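Local coordinates for protein putative oxidoreductase (Gluconobacter oxydans, PDB 3WJ7) that probably acts as an NAD(P)-dependent oxidoreductase of the short-chain dehydrogenase/reductase (SDR) family, interconverting carbonyl compounds and alcohols, at residues A[81-86]-A[121-126]; A[177-182]-A[225-230]; A[236-241]-A[310-315]. One frame throughout, in Å; residues are numbered along the deposited sequence.

Contact 1. Residues A[81-86]-A[121-126]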
ATOM      1  N   LEU A  81     -17.118  -4.568 -27.851  1.00 36.62           N
ATOM      2  CA  LEU A  81     -16.094  -4.790 -26.890  1.00 33.36           C
ATOM      3  C   LEU A  81     -16.688  -5.448 -25.635  1.00 32.77           C
ATOM      4  O   LEU A  81     -17.659  -4.951 -25.035  1.00 30.68           O
ATOM      5  CB  LEU A  81     -15.416  -3.476 -26.537  1.00 32.10           C
ATOM      6  CG  LEU A  81     -14.475  -3.608 -25.331  1.00 33.18           C
ATOM      7  CD1 LEU A  81     -13.290  -4.533 -25.645  1.00 33.63           C
ATOM      8  CD2 LEU A  81     -13.983  -2.249 -24.873  1.00 32.99           C
ATOM      9  N   PHE A  82     -16.092  -6.590 -25.293  1.00 33.47           N
ATOM     10  CA  PHE A  82     -16.243  -7.259 -24.003  1.00 34.58           C
ATOM     11  C   PHE A  82     -14.989  -7.015 -23.172  1.00 33.51           C
ATOM     12  O   PHE A  82     -13.923  -7.545 -23.495  1.00 36.64           O
ATOM     13  CB  PHE A  82     -16.431  -8.757 -24.198  1.00 31.54           C
ATOM     14  CG  PHE A  82     -17.743  -9.107 -24.755  1.00 32.74           C
ATOM     15  CD1 PHE A  82     -18.776  -9.496 -23.923  1.00 35.30           C
ATOM     16  CD2 PHE A  82     -17.977  -9.012 -26.132  1.00 33.50           C
ATOM     17  CE1 PHE A  82     -20.042  -9.829 -24.454  1.00 37.26           C
ATOM     18  CE2 PHE A  82     -19.225  -9.319 -26.661  1.00 35.06           C
ATOM     19  CZ  PHE A  82     -20.259  -9.742 -25.830  1.00 35.51           C
ATOM     20  N   HIS A  83     -15.104  -6.228 -22.119  1.00 30.15           N
ATOM     21  CA  HIS A  83     -13.963  -5.983 -21.239  1.00 31.61           C
ATOM     22  C   HIS A  83     -14.045  -6.935 -20.079  1.00 31.09           C
ATOM     23  O   HIS A  83     -14.851  -6.738 -19.205  1.00 31.21           O
ATOM     24  CB  HIS A  83     -13.961  -4.549 -20.692  1.00 30.14           C
ATOM     25  CG  HIS A  83     -12.788  -4.256 -19.801  1.00 35.42           C
ATOM     26  ND1 HIS A  83     -11.639  -5.027 -19.805  1.00 34.77           N
ATOM     27  CD2 HIS A  83     -12.577  -3.270 -18.893  1.00 34.27           C
ATOM     28  CE1 HIS A  83     -10.782  -4.533 -18.935  1.00 33.12           C
ATOM     29  NE2 HIS A  83     -11.329  -3.469 -18.369  1.00 33.94           N
ATOM     30  N   VAL A  84     -13.239  -7.974 -20.074  1.00 32.04           N
ATOM     31  CA  VAL A  84     -13.217  -8.852 -18.915  1.00 36.68           C
ATOM     32  C   VAL A  84     -11.864  -8.743 -18.169  1.00 39.88           C
ATOM     33  O   VAL A  84     -10.817  -8.778 -18.787  1.00 43.11           O
ATOM     34  CB  VAL A  84     -13.471 -10.315 -19.310  1.00 35.24           C
ATOM     35  CG1 VAL A  84     -13.646 -11.163 -18.041  1.00 33.36           C
ATOM     36  CG2 VAL A  84     -14.674 -10.434 -20.255  1.00 30.02           C
ATOM     37  N   ALA A  85     -11.888  -8.580 -16.851  1.00 48.70           N
ATOM     38  CA  ALA A  85     -10.643  -8.511 -16.039  1.00 53.72           C
ATOM     39  C   ALA A  85      -9.677  -9.659 -16.355  1.00 59.61           C
ATOM     40  O   ALA A  85     -10.093 -10.812 -16.464  1.00 55.34           O
ATOM     41  CB  ALA A  85     -10.992  -8.518 -14.566  1.00 54.58           C
ATOM     42  N   ALA A  86      -8.390  -9.340 -16.525  1.00 75.16           N
ATOM     43  CA  ALA A  86      -7.361 -10.347 -16.879  1.00 82.35           C
ATOM     44  C   ALA A  86      -7.345 -11.522 -15.875  1.00 86.42           C
ATOM     45  O   ALA A  86      -7.409 -12.706 -16.256  1.00 74.38           O
ATOM     46  CB  ALA A  86      -5.983  -9.689 -16.972  1.00 83.49           C
ATOM     47  N   ILE A 121     -20.307  -1.797 -25.699  1.00 37.15           N
ATOM     48  CA  ILE A 121     -19.308  -2.238 -24.762  1.00 32.02           C
ATOM     49  C   ILE A 121     -20.021  -3.022 -23.701  1.00 31.41           C
ATOM     50  O   ILE A 121     -21.029  -2.580 -23.149  1.00 32.93           O
ATOM     51  CB  ILE A 121     -18.576  -1.022 -24.151  1.00 31.47           C
ATOM     52  CG1 ILE A 121     -17.766  -0.347 -25.232  1.00 29.40           C
ATOM     53  CG2 ILE A 121     -17.614  -1.442 -23.034  1.00 30.66           C
ATOM     54  CD1 ILE A 121     -17.361   1.066 -24.892  1.00 31.74           C
ATOM     55  N   ILE A 122     -19.535  -4.214 -23.424  1.00 31.23           N
ATOM     56  CA  ILE A 122     -20.034  -4.927 -22.265  1.00 30.94           C
ATOM     57  C   ILE A 122     -18.916  -5.006 -21.252  1.00 34.74           C
ATOM     58  O   ILE A 122     -17.824  -5.559 -21.525  1.00 33.87           O
ATOM     59  CB  ILE A 122     -20.466  -6.321 -22.634  1.00 32.65           C
ATOM     60  CG1 ILE A 122     -21.707  -6.248 -23.513  1.00 33.48           C
ATOM     61  CG2 ILE A 122     -20.743  -7.189 -21.393  1.00 31.26           C
ATOM     62  CD1 ILE A 122     -21.719  -7.567 -24.201  1.00 35.25           C
ATOM     63  N   TYR A 123     -19.185  -4.429 -20.085  1.00 35.01           N
ATOM     64  CA  TYR A 123     -18.212  -4.361 -19.053  1.00 34.14           C
ATOM     65  C   TYR A 123     -18.466  -5.429 -18.000  1.00 36.40           C
ATOM     66  O   TYR A 123     -19.563  -5.489 -17.381  1.00 35.80           O
ATOM     67  CB  TYR A 123     -18.218  -2.991 -18.408  1.00 34.63           C
ATOM     68  CG  TYR A 123     -17.243  -2.952 -17.257  1.00 34.63           C
ATOM     69  CD1 TYR A 123     -15.905  -3.256 -17.456  1.00 35.01           C
ATOM     70  CD2 TYR A 123     -17.673  -2.704 -15.978  1.00 34.28           C
ATOM     71  CE1 TYR A 123     -14.998  -3.251 -16.415  1.00 34.93           C
ATOM     72  CE2 TYR A 123     -16.785  -2.689 -14.922  1.00 35.25           C
ATOM     73  CZ  TYR A 123     -15.452  -2.964 -15.158  1.00 35.65           C
ATOM     74  OH  TYR A 123     -14.590  -2.947 -14.133  1.00 35.50           O
ATOM     75  N   CYS A 124     -17.443  -6.265 -17.781  1.00 35.77           N
ATOM     76  CA  CYS A 124     -17.535  -7.289 -16.764  1.00 31.17           C
ATOM     77  C   CYS A 124     -17.101  -6.740 -15.455  1.00 29.99           C
ATOM     78  O   CYS A 124     -15.959  -6.347 -15.282  1.00 32.42           O
ATOM     79  CB  CYS A 124     -16.739  -8.515 -17.120  1.00 32.46           C
ATOM     80  SG  CYS A 124     -17.289  -9.972 -16.153  1.00 43.00           S
ATOM     81  N   SER A 125     -18.016  -6.681 -14.503  1.00 29.40           N
ATOM     82  CA  SER A 125     -17.669  -6.124 -13.203  1.00 27.46           C
ATOM     83  C   SER A 125     -17.899  -7.216 -12.202  1.00 28.30           C
ATOM     84  O   SER A 125     -17.558  -8.340 -12.482  1.00 30.79           O
ATOM     85  CB  SER A 125     -18.530  -4.918 -12.961  1.00 28.64           C
ATOM     86  OG  SER A 125     -18.657  -4.572 -11.618  1.00 30.78           O
ATOM     87  N   SER A 126     -18.495  -6.982 -11.048  1.00 28.77           N
ATOM     88  CA  SER A 126     -18.635  -8.120 -10.150  1.00 29.00           C
ATOM     89  C   SER A 126     -19.555  -7.761  -9.043  1.00 29.32           C
ATOM     90  O   SER A 126     -19.761  -6.568  -8.770  1.00 28.86           O
ATOM     91  CB  SER A 126     -17.266  -8.532  -9.603  1.00 29.59           C
ATOM     92  OG  SER A 126     -17.375  -9.140  -8.339  1.00 32.64           O
TER

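Contact 2. Residues A[177-182]-A[225-230]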
ATOM      1  N   ILE A 177     -22.908  -1.531 -21.202  1.00 36.66           N
ATOM      2  CA  ILE A 177     -23.822  -2.307 -20.401  1.00 34.28           C
ATOM      3  C   ILE A 177     -22.947  -3.045 -19.402  1.00 34.29           C
ATOM      4  O   ILE A 177     -21.924  -3.623 -19.792  1.00 33.23           O
ATOM      5  CB  ILE A 177     -24.511  -3.339 -21.297  1.00 33.07           C
ATOM      6  CG1 ILE A 177     -25.466  -2.642 -22.278  1.00 33.02           C
ATOM      7  CG2 ILE A 177     -25.129  -4.458 -20.473  1.00 32.45           C
ATOM      8  CD1 ILE A 177     -25.992  -3.498 -23.439  1.00 28.82           C
ATOM      9  N   ILE A 178     -23.347  -3.043 -18.125  1.00 37.10           N
ATOM     10  CA  ILE A 178     -22.585  -3.690 -17.051  1.00 33.65           C
ATOM     11  C   ILE A 178     -23.197  -4.999 -16.542  1.00 35.55           C
ATOM     12  O   ILE A 178     -24.390  -5.098 -16.220  1.00 37.21           O
ATOM     13  CB  ILE A 178     -22.422  -2.772 -15.828  1.00 34.22           C
ATOM     14  CG1 ILE A 178     -21.889  -1.417 -16.260  1.00 34.23           C
ATOM     15  CG2 ILE A 178     -21.544  -3.442 -14.740  1.00 33.21           C
ATOM     16  CD1 ILE A 178     -21.804  -0.409 -15.119  1.00 38.03           C
ATOM     17  N   VAL A 179     -22.306  -5.957 -16.353  1.00 34.23           N
ATOM     18  CA  VAL A 179     -22.592  -7.272 -15.865  1.00 32.05           C
ATOM     19  C   VAL A 179     -21.778  -7.444 -14.543  1.00 34.81           C
ATOM     20  O   VAL A 179     -20.640  -6.956 -14.417  1.00 38.11           O
ATOM     21  CB  VAL A 179     -22.213  -8.173 -17.047  1.00 32.38           C
ATOM     22  CG1 VAL A 179     -21.338  -9.352 -16.711  1.00 30.60           C
ATOM     23  CG2 VAL A 179     -23.444  -8.505 -17.914  1.00 33.64           C
ATOM     24  N   ASN A 180     -22.391  -8.067 -13.548  1.00 35.65           N
ATOM     25  CA  ASN A 180     -21.822  -8.318 -12.236  1.00 35.08           C
ATOM     26  C   ASN A 180     -21.934  -9.832 -11.906  1.00 35.70           C
ATOM     27  O   ASN A 180     -22.879 -10.272 -11.262  1.00 36.57           O
ATOM     28  CB  ASN A 180     -22.581  -7.510 -11.177  1.00 38.65           C
ATOM     29  CG  ASN A 180     -22.578  -5.998 -11.442  1.00 42.30           C
ATOM     30  OD1 ASN A 180     -21.823  -5.248 -10.800  1.00 44.87           O
ATOM     31  ND2 ASN A 180     -23.431  -5.540 -12.356  1.00 38.41           N
ATOM     32  N   PRO A 181     -20.985 -10.645 -12.365  1.00 36.60           N
ATOM     33  CA  PRO A 181     -20.949 -12.063 -11.992  1.00 38.57           C
ATOM     34  C   PRO A 181     -20.728 -12.248 -10.483  1.00 37.81           C
ATOM     35  O   PRO A 181     -20.108 -11.402  -9.854  1.00 36.20           O
ATOM     36  CB  PRO A 181     -19.704 -12.584 -12.696  1.00 40.44           C
ATOM     37  CG  PRO A 181     -19.294 -11.525 -13.673  1.00 41.14           C
ATOM     38  CD  PRO A 181     -19.805 -10.235 -13.138  1.00 39.29           C
ATOM     39  N   SER A 182     -21.277 -13.317  -9.911  1.00 37.61           N
ATOM     40  CA  SER A 182     -20.990 -13.680  -8.537  1.00 36.01           C
ATOM     41  C   SER A 182     -19.680 -14.471  -8.566  1.00 35.11           C
ATOM     42  O   SER A 182     -18.752 -14.112  -9.283  1.00 40.42           O
ATOM     43  CB  SER A 182     -22.134 -14.508  -7.936  1.00 36.93           C
ATOM     44  OG  SER A 182     -22.354 -15.719  -8.661  1.00 39.82           O
ATOM     45  N   GLU A 225     -22.572 -17.157 -20.772  1.00 45.15           N
ATOM     46  CA  GLU A 225     -23.762 -17.069 -21.582  1.00 45.93           C
ATOM     47  C   GLU A 225     -24.414 -15.726 -21.257  1.00 44.56           C
ATOM     48  O   GLU A 225     -24.833 -14.975 -22.166  1.00 48.67           O
ATOM     49  CB  GLU A 225     -24.679 -18.273 -21.274  1.00 48.77           C
ATOM     50  CG  GLU A 225     -26.138 -18.166 -21.742  1.00 56.66           C
ATOM     51  CD  GLU A 225     -26.375 -18.149 -23.271  1.00 55.62           C
ATOM     52  OE1 GLU A 225     -25.452 -18.453 -24.086  1.00 51.36           O
ATOM     53  OE2 GLU A 225     -27.532 -17.834 -23.651  1.00 57.39           O
ATOM     54  N   GLY A 226     -24.482 -15.412 -19.968  1.00 38.08           N
ATOM     55  CA  GLY A 226     -25.093 -14.161 -19.530  1.00 37.41           C
ATOM     56  C   GLY A 226     -24.457 -12.924 -20.160  1.00 37.92           C
ATOM     57  O   GLY A 226     -25.142 -11.929 -20.385  1.00 37.56           O
ATOM     58  N   HIS A 227     -23.154 -12.971 -20.462  1.00 37.70           N
ATOM     59  CA  HIS A 227     -22.532 -11.874 -21.192  1.00 38.39           C
ATOM     60  C   HIS A 227     -23.144 -11.760 -22.591  1.00 39.14           C
ATOM     61  O   HIS A 227     -23.371 -10.658 -23.087  1.00 37.24           O
ATOM     62  CB  HIS A 227     -21.025 -12.081 -21.349  1.00 41.15           C
ATOM     63  CG  HIS A 227     -20.228 -11.841 -20.110  1.00 40.50           C
ATOM     64  ND1 HIS A 227     -19.313 -10.813 -20.004  1.00 42.93           N
ATOM     65  CD2 HIS A 227     -20.152 -12.529 -18.950  1.00 38.95           C
ATOM     66  CE1 HIS A 227     -18.739 -10.856 -18.815  1.00 37.05           C
ATOM     67  NE2 HIS A 227     -19.233 -11.886 -18.156  1.00 36.01           N
ATOM     68  N   ALA A 228     -23.399 -12.896 -23.240  1.00 39.66           N
ATOM     69  CA  ALA A 228     -23.915 -12.849 -24.603  1.00 38.00           C
ATOM     70  C   ALA A 228     -25.307 -12.244 -24.594  1.00 39.47           C
ATOM     71  O   ALA A 228     -25.645 -11.393 -25.436  1.00 36.95           O
ATOM     72  CB  ALA A 228     -23.894 -14.229 -25.251  1.00 37.74           C
ATOM     73  N   LEU A 229     -26.095 -12.663 -23.597  1.00 42.25           N
ATOM     74  CA  LEU A 229     -27.474 -12.158 -23.395  1.00 41.32           C
ATOM     75  C   LEU A 229     -27.505 -10.688 -23.110  1.00 40.09           C
ATOM     76  O   LEU A 229     -28.469 -10.030 -23.470  1.00 42.44           O
ATOM     77  CB  LEU A 229     -28.155 -12.892 -22.231  1.00 41.44           C
ATOM     78  CG  LEU A 229     -28.267 -14.398 -22.484  1.00 43.26           C
ATOM     79  CD1 LEU A 229     -28.745 -15.167 -21.249  1.00 40.90           C
ATOM     80  CD2 LEU A 229     -29.140 -14.606 -23.717  1.00 37.41           C
ATOM     81  N   ALA A 230     -26.473 -10.165 -22.434  1.00 39.23           N
ATOM     82  CA  ALA A 230     -26.438  -8.721 -22.172  1.00 39.16           C
ATOM     83  C   ALA A 230     -26.147  -7.943 -23.443  1.00 39.94           C
ATOM     84  O   ALA A 230     -26.697  -6.856 -23.619  1.00 39.19           O
ATOM     85  CB  ALA A 230     -25.451  -8.359 -21.100  1.00 40.28           C
TER

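Contact 3. Residues A[236-241]-A[310-315]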
ATOM      1  N   ILE A 236     -28.157  -0.196 -22.487  1.00 45.75           N
ATOM      2  CA  ILE A 236     -27.103   0.711 -22.118  1.00 46.72           C
ATOM      3  C   ILE A 236     -27.382   1.473 -20.817  1.00 45.98           C
ATOM      4  O   ILE A 236     -28.431   2.067 -20.669  1.00 47.80           O
ATOM      5  CB  ILE A 236     -26.784   1.648 -23.269  1.00 44.54           C
ATOM      6  CG1 ILE A 236     -26.120   0.819 -24.364  1.00 42.16           C
ATOM      7  CG2 ILE A 236     -25.864   2.729 -22.744  1.00 45.32           C
ATOM      8  CD1 ILE A 236     -26.403   1.270 -25.773  1.00 42.98           C
ATOM      9  N   GLY A 237     -26.450   1.386 -19.868  1.00 45.22           N
ATOM     10  CA  GLY A 237     -26.539   2.070 -18.584  1.00 41.50           C
ATOM     11  C   GLY A 237     -26.982   1.197 -17.414  1.00 44.91           C
ATOM     12  O   GLY A 237     -26.912   1.630 -16.231  1.00 48.37           O
ATOM     13  N   GLU A 238     -27.444  -0.014 -17.715  1.00 40.52           N
ATOM     14  CA  GLU A 238     -27.911  -0.905 -16.688  1.00 42.06           C
ATOM     15  C   GLU A 238     -26.806  -1.877 -16.261  1.00 41.97           C
ATOM     16  O   GLU A 238     -25.887  -2.181 -17.045  1.00 38.64           O
ATOM     17  CB  GLU A 238     -29.101  -1.710 -17.208  1.00 53.74           C
ATOM     18  CG  GLU A 238     -30.317  -0.902 -17.686  1.00 60.61           C
ATOM     19  CD  GLU A 238     -30.947  -0.057 -16.587  1.00 63.21           C
ATOM     20  OE1 GLU A 238     -30.972   1.176 -16.767  1.00 66.80           O
ATOM     21  OE2 GLU A 238     -31.387  -0.610 -15.548  1.00 58.87           O
ATOM     22  N   LYS A 239     -26.901  -2.332 -15.007  1.00 41.22           N
ATOM     23  CA  LYS A 239     -26.112  -3.436 -14.453  1.00 41.35           C
ATOM     24  C   LYS A 239     -26.983  -4.663 -14.361  1.00 41.93           C
ATOM     25  O   LYS A 239     -28.185  -4.584 -14.036  1.00 42.63           O
ATOM     26  CB  LYS A 239     -25.723  -3.189 -12.984  1.00 41.76           C
ATOM     27  CG  LYS A 239     -24.984  -1.920 -12.623  1.00 40.54           C
ATOM     28  CD  LYS A 239     -25.307  -1.659 -11.155  1.00 41.40           C
ATOM     29  CE  LYS A 239     -24.223  -0.889 -10.419  1.00 40.90           C
ATOM     30  NZ  LYS A 239     -24.832   0.109  -9.481  1.00 44.43           N
ATOM     31  N   TYR A 240     -26.365  -5.821 -14.515  1.00 40.67           N
ATOM     32  CA  TYR A 240     -27.104  -7.056 -14.299  1.00 38.20           C
ATOM     33  C   TYR A 240     -26.289  -8.029 -13.521  1.00 34.40           C
ATOM     34  O   TYR A 240     -25.197  -8.386 -13.936  1.00 34.24           O
ATOM     35  CB  TYR A 240     -27.505  -7.686 -15.644  1.00 42.51           C
ATOM     36  CG  TYR A 240     -28.251  -6.783 -16.608  1.00 42.71           C
ATOM     37  CD1 TYR A 240     -27.555  -5.888 -17.444  1.00 44.92           C
ATOM     38  CD2 TYR A 240     -29.642  -6.837 -16.708  1.00 42.16           C
ATOM     39  CE1 TYR A 240     -28.234  -5.061 -18.343  1.00 48.22           C
ATOM     40  CE2 TYR A 240     -30.332  -6.015 -17.605  1.00 43.28           C
ATOM     41  CZ  TYR A 240     -29.635  -5.139 -18.420  1.00 46.44           C
ATOM     42  OH  TYR A 240     -30.308  -4.340 -19.304  1.00 49.01           O
ATOM     43  N   ILE A 241     -26.797  -8.441 -12.367  1.00 35.76           N
ATOM     44  CA  ILE A 241     -26.143  -9.489 -11.545  1.00 34.09           C
ATOM     45  C   ILE A 241     -26.218 -10.839 -12.265  1.00 35.12           C
ATOM     46  O   ILE A 241     -27.272 -11.226 -12.737  1.00 35.31           O
ATOM     47  CB  ILE A 241     -26.821  -9.621 -10.162  1.00 33.54           C
ATOM     48  CG1 ILE A 241     -26.526  -8.391  -9.313  1.00 34.34           C
ATOM     49  CG2 ILE A 241     -26.327 -10.857  -9.422  1.00 36.37           C
ATOM     50  CD1 ILE A 241     -27.560  -8.062  -8.276  1.00 32.67           C
ATOM     51  N   SER A 310     -30.549 -12.750  -8.832  1.00 37.81           N
ATOM     52  CA  SER A 310     -30.353 -12.586 -10.273  1.00 40.28           C
ATOM     53  C   SER A 310     -31.674 -12.341 -11.000  1.00 44.14           C
ATOM     54  O   SER A 310     -31.841 -12.691 -12.189  1.00 43.67           O
ATOM     55  CB  SER A 310     -29.663 -13.814 -10.856  1.00 40.87           C
ATOM     56  OG  SER A 310     -28.474 -14.090 -10.155  1.00 41.58           O
ATOM     57  N   ASP A 311     -32.633 -11.759 -10.285  1.00 44.90           N
ATOM     58  CA  ASP A 311     -33.962 -11.651 -10.858  1.00 46.57           C
ATOM     59  C   ASP A 311     -34.040 -10.650 -12.025  1.00 46.50           C
ATOM     60  O   ASP A 311     -34.702 -10.924 -13.029  1.00 53.01           O
ATOM     61  CB  ASP A 311     -35.017 -11.431  -9.773  1.00 49.39           C
ATOM     62  CG  ASP A 311     -35.348 -12.724  -9.009  1.00 53.72           C
ATOM     63  OD1 ASP A 311     -35.006 -13.828  -9.498  1.00 57.11           O
ATOM     64  OD2 ASP A 311     -35.946 -12.642  -7.915  1.00 56.43           O
ATOM     65  N   LYS A 312     -33.311  -9.542 -11.924  1.00 43.24           N
ATOM     66  CA  LYS A 312     -33.238  -8.581 -13.000  1.00 41.06           C
ATOM     67  C   LYS A 312     -32.727  -9.224 -14.284  1.00 42.75           C
ATOM     68  O   LYS A 312     -33.342  -9.097 -15.313  1.00 52.61           O
ATOM     69  CB  LYS A 312     -32.423  -7.368 -12.602  1.00 39.38           C
ATOM     70  CG  LYS A 312     -32.254  -6.419 -13.757  1.00 39.03           C
ATOM     71  CD  LYS A 312     -31.801  -5.078 -13.258  1.00 40.36           C
ATOM     72  CE  LYS A 312     -31.540  -4.192 -14.452  1.00 39.96           C
ATOM     73  NZ  LYS A 312     -31.008  -2.898 -14.001  1.00 40.36           N
ATOM     74  N   ALA A 313     -31.655  -9.981 -14.252  1.00 41.50           N
ATOM     75  CA  ALA A 313     -31.247 -10.610 -15.500  1.00 40.21           C
ATOM     76  C   ALA A 313     -32.188 -11.763 -15.891  1.00 43.09           C
ATOM     77  O   ALA A 313     -32.224 -12.189 -17.058  1.00 41.69           O
ATOM     78  CB  ALA A 313     -29.798 -11.084 -15.438  1.00 34.97           C
ATOM     79  N   LYS A 314     -32.938 -12.288 -14.930  1.00 44.69           N
ATOM     80  CA  LYS A 314     -33.834 -13.412 -15.268  1.00 47.51           C
ATOM     81  C   LYS A 314     -35.001 -12.936 -16.126  1.00 49.22           C
ATOM     82  O   LYS A 314     -35.259 -13.516 -17.163  1.00 47.05           O
ATOM     83  CB  LYS A 314     -34.317 -14.191 -14.045  1.00 41.70           C
ATOM     84  CG  LYS A 314     -33.443 -15.383 -13.767  1.00 41.24           C
ATOM     85  CD  LYS A 314     -33.653 -15.938 -12.373  1.00 43.65           C
ATOM     86  CE  LYS A 314     -32.399 -16.697 -11.934  1.00 42.03           C
ATOM     87  NZ  LYS A 314     -32.700 -17.558 -10.755  1.00 40.63           N
ATOM     88  N   LYS A 315     -35.641 -11.854 -15.690  1.00 55.58           N
ATOM     89  CA  LYS A 315     -36.784 -11.277 -16.362  1.00 60.23           C
ATOM     90  C   LYS A 315     -36.321 -10.576 -17.605  1.00 58.97           C
ATOM     91  O   LYS A 315     -36.867 -10.792 -18.676  1.00 59.38           O
ATOM     92  CB  LYS A 315     -37.479 -10.254 -15.461  1.00 69.55           C
ATOM     93  CG  LYS A 315     -37.835 -10.818 -14.093  1.00 81.21           C
ATOM     94  CD  LYS A 315     -38.589  -9.811 -13.240  1.00 88.99           C
ATOM     95  CE  LYS A 315     -38.688 -10.312 -11.803  1.00 88.85           C
ATOM     96  NZ  LYS A 315     -39.078  -9.202 -10.895  1.00 90.06           N
TER

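Contact 1. Residues A[81-86]-A[121-126]
L81, F82 and H83 run parallel to I121, I122 and Y123 as neighbouring strands of the central sheet, their axes 4.7 Å apart and inclined by 10°. The backbone bonds alternate as parallel pairing demands. I122 N donates to L81 O at 2.6 Å, and I122 O in turn accepts H83 N at 2.9 Å. H83 O then receives C124 N at 3.0 Å, which carries the pairing to the end of the strand.

Paired side chains stand side by side on the same face of the sheet. On one face L81 CB lies 4.1 Å from I121 CG1, and H83 follows beside Y123. H83 holds CG anti to the backbone N (chi1 -179°), which sends the ring out beside Y123. There H83 CD2 meets the edge of the Y123 ring, 3.5 Å from Y123 CE1, with the imidazole and phenol planes inclined by 42°. Although buried, both imidazole nitrogens have partners: ND1 is hydrogen-bonded to T19 OG1 and NE2 to T106 OG1. These bonds tie the ring to a neighbouring loop and to helix 95-115 and would fix its rotation.

The other face carries F82 and I122, an aromatic plate and a branched aliphatic chain suited to a buried layer beneath helix 220-233, where F82 touches H227 and L231. Beyond the paired residues V84 CG1 packs 4.2 Å from C124 CB, and the C124 side chain lies near a bound mercury ion, as suits a thiol.

The strands and helix 95-115 between them form a beta-alpha-beta unit of the Rossmann fold. In SDR enzymes the strand corresponding to 120-124 leads towards the active-site serine.

Contact 2. Residues A[177-182]-A[225-230]
V179 sets a methyl over the imidazole of H227, the central meeting of a strand with the helix packed on its face. V179 CG1 stands 3.8 Å from the centroid of the H227 ring and 21° off the ring normal, a CH-pi contact shifted somewhat toward the rim. The two side chains cross obliquely. H227 has CG anti to its carbonyl carbon and beside its backbone N (chi1 -75°), and although its CB does not head straight for the strand, the ring beyond comes nearer to it. P181 adds a looser, oblique touch on the same ring.

One turn further along the helix A230 faces the strand with its CB. That single methyl sits between two branched residues: V179 CG2 is 3.8 Å from A230 CB, and I177 CG2 is 4.0 Å from it. I177 CD1 rests 3.4 Å from A230 O. Alanine suits this place because a short side chain lets the helix lie close to the beta-branched residues of the strand. I177 and V179, two apart on the strand, turn to the same face, whereas I178 and N180 point away.

All five touching residues are buried, and no hydrogen bond spans the segments; they are held by van der Waals and CH-pi contacts. H227 also packs against C124 of the next strand and L242 of strand 239-248. The C124 and P181 side chains lie near a bound mercury ion.

Strand 177-181 and helix 225-230 run nearly antiparallel, at 160°, with axes 9.3 Å apart. Such helix-on-sheet packing builds the layered core of the Rossmann fold, and helix 220-233 begins with the VDDVA sequence characteristic of extended SDR proteins.

Contact 3. Residues A[236-241]-A[310-315]
K312 and A313, in the first turn of helix 311-317, bring the C-terminal part of this extended SDR chain against E238, Y240 and I241, around the start of strand 239-248 of the Rossmann sheet. Helix and strand segments lie nearly perpendicular, at 102°, with axes 6.9 Å apart.

The long chain of K312 does most of the bridging. It is extended throughout, with CG anti to the backbone N (chi1 175°), and reaches to the start of the strand to place its ammonium beside E238. There K312 NZ donates to E238 OE2 at 2.8 Å, a salt bridge that meets the carboxylate on its anti side, 17° out of its plane. E238 is bent at chi2, and the two side chains cross at about a right angle. A second, weak bond runs from K312 NZ to K239 O at 3.3 Å, so two oxygens share the ammonium.

Lysine's methylenes serve as well as its charge. K312 CE lies 3.8 Å from Y240 CE2, obliquely to the ring, while the ammonium is at most weakly attracted to the aromatic face. The hydroxyl of Y240 is engaged elsewhere, hydrogen-bonded to K235 N.

Nearer the helix backbone, small side chains make the contact. A313 CB sits 4.1 Å from Y240 CB and 3.7 Å from I241 O, the small methyl letting the backbone come near. I241 CG2 packs 3.9 Å from S310 OG, whose hydrogen bond is made with G243 N, further along the strand.

The chemistry is therefore two-layered: close van der Waals packing, with A313 CB against Y240 CB and the I241 carbonyl, and a partly exposed ion pair at the end of K312. The nearby E238 carboxylate would help to hold the lysine protonated, while the K312 methylenes lie obliquely against the Y240 ring.

From the N terminus, contact 1 closes first, bringing strand 120-124 beside strand 78-83 by way of helix 95-115. Contact 2 opens only afterwards, its chain passing from strand 176-185 through strand 214-219 before helix 220-233 returns to pack on the sheet. Contact 3 follows in series and spans the longest stretch of chain, bringing helix 311-317 back to strand 239-248, which directly follows helix 220-233. None nests or crosses. Contacts 1 and 2 touch through neighbouring strands 120-124 and 176-185, and contacts 2 and 3 through 176-185 and 239-248; contacts 1 and 3 do not touch, though the sheet unites all three.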